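Side-chain contacts in 2-aminomuconic 6-semialdehyde dehydrogenase (PDB 7BZV), which catalyses the NAD+-dependent oxidation of 2-aminomuconic 6-semialdehyde to 2-aminomuconate in the meta-cleavage pathway of 2-aminophenol breakdown, working as a tetramer: residues A45-A48 / G49-A52; T60-A63 / Q64-D67. All coordinates share one frame; numbering follows the deposited sequence.

How the contacts relate
Contacts 1 and 2 lie on consecutive helices, 39-52 and 62-78, on the same side of the chain's centre. Their centres are about 20 Å apart and they do not touch. Contact 1 is the last two turns of its helix and is partly buried. Contact 2 is the N-terminal start of the next helix, with the two residues before it, at the surface, where another subunit reaches it. In residues 45-52 the hydrogen bonds between the segments are all backbone ones, and the polar ends of His50 and Arg51 find partners in loops. In residues 60-67 side chains also bond across the turn: a threonine caps an N-H that has no carbonyl from a preceding turn, and an arginine holds the threonine before it.

Contact 1 of 2, residues A45-A48 / G49-A52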
loop_
_atom_site.group_PDB
_atom_site.type_symbol
_atom_site.label_atom_id
_atom_site.label_comp_id
_atom_site.label_asym_id
_atom_site.label_seq_id
_atom_site.Cartn_x
_atom_site.Cartn_y
_atom_site.Cartn_z
ATOM N N ALA B 45 -1.658 -32.013 -21.593
ATOM C CA ALA B 45 -1.498 -30.577 -21.405
ATOM C C ALA B 45 -1.045 -30.253 -19.987
ATOM O O ALA B 45 -0.150 -29.423 -19.786
ATOM C CB ALA B 45 -2.811 -29.874 -21.742
ATOM N N VAL B 46 -1.662 -30.880 -18.980
ATOM C CA VAL B 46 -1.291 -30.545 -17.607
ATOM C C VAL B 46 0.161 -30.925 -17.353
ATOM O O VAL B 46 0.913 -30.207 -16.669
ATOM C CB VAL B 46 -2.253 -31.221 -16.609
ATOM C CG1 VAL B 46 -1.710 -31.071 -15.188
ATOM C CG2 VAL B 46 -3.696 -30.616 -16.693
ATOM N N LYS B 47 0.573 -32.073 -17.885
ATOM C CA LYS B 47 1.930 -32.536 -17.654
ATOM C C LYS B 47 2.928 -31.681 -18.412
ATOM O O LYS B 47 3.989 -31.349 -17.877
ATOM C CB LYS B 47 2.022 -34.023 -18.030
ATOM C CG LYS B 47 1.149 -34.914 -17.110
ATOM C CD LYS B 47 1.483 -34.740 -15.590
ATOM C CE LYS B 47 2.988 -34.457 -15.324
ATOM N NZ LYS B 47 3.260 -33.851 -13.962
ATOM N N ALA B 48 2.585 -31.277 -19.643
ATOM C CA ALA B 48 3.423 -30.322 -20.354
ATOM C C ALA B 48 3.550 -28.993 -19.593
ATOM O O ALA B 48 4.611 -28.363 -19.624
ATOM C CB ALA B 48 2.871 -30.079 -21.754
ATOM N N GLY B 49 2.501 -28.543 -18.904
ATOM C CA GLY B 49 2.621 -27.293 -18.159
ATOM C C GLY B 49 3.584 -27.420 -16.993
ATOM O O GLY B 49 4.472 -26.585 -16.804
ATOM N N HIS B 50 3.426 -28.485 -16.201
ATOM C CA HIS B 50 4.337 -28.721 -15.090
ATOM C C HIS B 50 5.769 -28.877 -15.593
ATOM O O HIS B 50 6.717 -28.428 -14.938
ATOM C CB HIS B 50 3.882 -29.956 -14.295
ATOM C CG HIS B 50 2.736 -29.675 -13.375
ATOM N ND1 HIS B 50 2.835 -28.801 -12.313
ATOM C CD2 HIS B 50 1.447 -30.095 -13.399
ATOM C CE1 HIS B 50 1.666 -28.716 -11.704
ATOM N NE2 HIS B 50 0.801 -29.477 -12.356
ATOM N N ARG B 51 5.951 -29.504 -16.753
ATOM C CA ARG B 51 7.305 -29.641 -17.283
ATOM C C ARG B 51 7.849 -28.290 -17.728
ATOM O O ARG B 51 9.033 -28.000 -17.533
ATOM C CB ARG B 51 7.321 -30.652 -18.435
ATOM C CG ARG B 51 8.624 -30.728 -19.231
ATOM C CD ARG B 51 8.427 -31.485 -20.574
ATOM N NE ARG B 51 7.580 -32.661 -20.393
ATOM C CZ ARG B 51 6.617 -33.042 -21.226
ATOM N NH1 ARG B 51 6.372 -32.365 -22.340
ATOM N NH2 ARG B 51 5.896 -34.109 -20.938
ATOM N N ALA B 52 6.995 -27.439 -18.310
ATOM C CA ALA B 52 7.438 -26.093 -18.681
ATOM C C ALA B 52 7.965 -25.330 -17.470
ATOM O O ALA B 52 8.932 -24.562 -17.575
ATOM C CB ALA B 52 6.287 -25.344 -19.344
#
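Residues 45-48 and 49-52 are successive turns of helix 39-52, joined by four backbone i to i+4 hydrogen bonds: Gly49 N to Ala45 O, His50 N to Val46 O, Arg51 N to Lys47 O and Ala52 N to Ala48 O. The bond from His50 N to Val46 O is the longest of the four at 3.1 Å and the straightest, with an N-H...O angle of 171°.

Val46 and His50 lie side by side and point the same way. Val46 CG1 sits anti to its own backbone N (chi1 170°), which directs this methyl at the imidazole; it stands 3.8 Å from His50 CD2. The same ring carbon, His50 CD2, is 3.3 Å from Val46 O. His50 NE2 is hydrogen-bonded to Asp223 O, which helps fix the ring's rotation, and a bound sulfate lies close to this side chain.

Lys47 curls back, and Lys47 NZ comes within 4.0 Å of His50 CB, while Lys47 NZ and His50 NE2 stay 5.3 Å apart. Arg51 folds back along the helix through a bend at chi3 (-42°). One face of its guanidinium then lies over Ala48, with Ala48 CA 4.1 Å above the plane and toward the rim. Arg51 NH1 forms a salt bridge with Asp10 OD2, and Ala48 packs on the same aspartate.

The helix end is thus held between two loops: Asp10 follows strand 3-9 of the four-stranded sheet, and His221, Asp223 and Ile224, which pack on Val46, link helix 214-220 to strand 226-230.

Contact 2 of 2, residues T60-A63 / Q64-D67; sequences TTAA and QRVD
A capping box opens helix 62-78, with Thr61 as N-cap and Gln64 as its partner three residues on. Gln64 N donates to Thr61 OG1 at 2.9 Å. In return, Thr61 N donates to Gln64 OE1 at 2.7 Å. The return bond lies in the amide carbonyl plane, on a lone pair of OE1, and its N-H...O angle is 163°. Thr61 OG1 sits between its backbone N and carbonyl carbon (chi1 67°), a rotation that turns the hydroxyl toward the helix. Gln64 crosses the threonine at about a right angle, and its amide oxygen reaches back to Thr61 N. Thr61 OG1 also makes a weak bond to Gln64 OE1.

Arg65 ties down the residue before the cap. Its chain bends at chi3 (-49°) and crosses Thr60 at about a right angle. Arg65 NH1 donates to Thr60 OG1 at 3.0 Å, almost straight and in the guanidinium plane. One face of the guanidinium lies against Ala62, with Ala62 CA 3.9 Å above the plane. Thr60 OG1 is also hydrogen-bonded to Trp57 O, and Arg65 NE to Ala169 O, the latter at the end of helix 156-169.

Within the first turns of the helix, a water donates to both Ala63 O and Asp67 OD1, 2.7 Å from the latter. Leu117 and Ala118 of helix 95-119 pack on Val66, and Leu117 also touches Ala62 and Arg65. Asp128 of a second subunit packs on Thr61 and Ala62. Such reciprocal side-chain-to-backbone bonding is the capping-box way of starting an alpha helix, used here beside a subunit interface of the aldehyde dehydrogenase tetramer.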
loop_
_atom_site.group_PDB
_atom_site.type_symbol
_atom_site.label_atom_id
_atom_site.label_comp_id
_atom_site.label_asym_id
_atom_site.label_seq_id
_atom_site.Cartn_x
_atom_site.Cartn_y
_atom_site.Cartn_z
ATOM N N THR B 60 12.039 -17.628 -15.601
ATOM C CA THR B 60 11.849 -16.227 -15.982
ATOM C C THR B 60 11.822 -15.329 -14.756
ATOM O O THR B 60 11.295 -15.694 -13.704
ATOM C CB THR B 60 10.543 -16.010 -16.746
ATOM O OG1 THR B 60 9.450 -16.466 -15.945
ATOM C CG2 THR B 60 10.591 -16.743 -18.097
ATOM N N THR B 61 12.400 -14.154 -14.891
ATOM C CA THR B 61 12.148 -13.108 -13.912
ATOM C C THR B 61 10.796 -12.418 -14.162
ATOM O O THR B 61 10.252 -12.448 -15.269
ATOM C CB THR B 61 13.233 -12.052 -13.982
ATOM O OG1 THR B 61 13.130 -11.376 -15.230
ATOM C CG2 THR B 61 14.664 -12.685 -13.840
ATOM N N ALA B 62 10.298 -11.725 -13.128
ATOM C CA ALA B 62 9.133 -10.857 -13.308
ATOM C C ALA B 62 9.350 -9.900 -14.468
ATOM O O ALA B 62 8.475 -9.720 -15.324
ATOM C CB ALA B 62 8.849 -10.076 -12.021
ATOM N N ALA B 63 10.530 -9.301 -14.541
ATOM C CA ALA B 63 10.772 -8.352 -15.616
ATOM C C ALA B 63 10.667 -9.011 -16.985
ATOM O O ALA B 63 10.178 -8.401 -17.947
ATOM C CB ALA B 63 12.137 -7.697 -15.440
ATOM N N GLN B 64 11.188 -10.234 -17.126
ATOM C CA GLN B 64 11.068 -10.916 -18.409
ATOM C C GLN B 64 9.614 -11.187 -18.737
ATOM O O GLN B 64 9.210 -11.133 -19.909
ATOM C CB GLN B 64 11.864 -12.235 -18.400
ATOM C CG GLN B 64 13.356 -12.039 -18.416
ATOM C CD GLN B 64 14.133 -13.320 -18.119
ATOM O OE1 GLN B 64 13.797 -14.079 -17.215
ATOM N NE2 GLN B 64 15.161 -13.564 -18.906
ATOM N N ARG B 65 8.809 -11.530 -17.726
ATOM C CA ARG B 65 7.405 -11.807 -18.012
ATOM C C ARG B 65 6.656 -10.522 -18.366
ATOM O O ARG B 65 5.781 -10.535 -19.231
ATOM C CB ARG B 65 6.805 -12.562 -16.830
ATOM C CG ARG B 65 7.441 -13.980 -16.743
ATOM C CD ARG B 65 6.668 -14.945 -15.894
ATOM N NE ARG B 65 6.337 -14.374 -14.604
ATOM C CZ ARG B 65 7.129 -14.410 -13.543
ATOM N NH1 ARG B 65 8.314 -15.000 -13.603
ATOM N NH2 ARG B 65 6.728 -13.866 -12.416
ATOM N N VAL B 66 7.027 -9.404 -17.750
ATOM C CA VAL B 66 6.497 -8.120 -18.181
ATOM C C VAL B 66 6.684 -7.984 -19.684
ATOM O O VAL B 66 5.732 -7.711 -20.431
ATOM C CB VAL B 66 7.176 -6.965 -17.417
ATOM C CG1 VAL B 66 6.808 -5.631 -18.094
ATOM C CG2 VAL B 66 6.751 -6.934 -15.928
ATOM N N ASP B 67 7.912 -8.214 -20.154
ATOM C CA ASP B 67 8.208 -8.098 -21.579
ATOM C C ASP B 67 7.418 -9.117 -22.405
ATOM O O ASP B 67 6.909 -8.791 -23.479
ATOM C CB ASP B 67 9.711 -8.280 -21.820
ATOM C CG ASP B 67 10.546 -7.104 -21.317
ATOM O OD1 ASP B 67 9.958 -6.076 -20.936
ATOM O OD2 ASP B 67 11.795 -7.210 -21.282
HETATM O O HOH W 1 10.887 -5.426 -18.466
#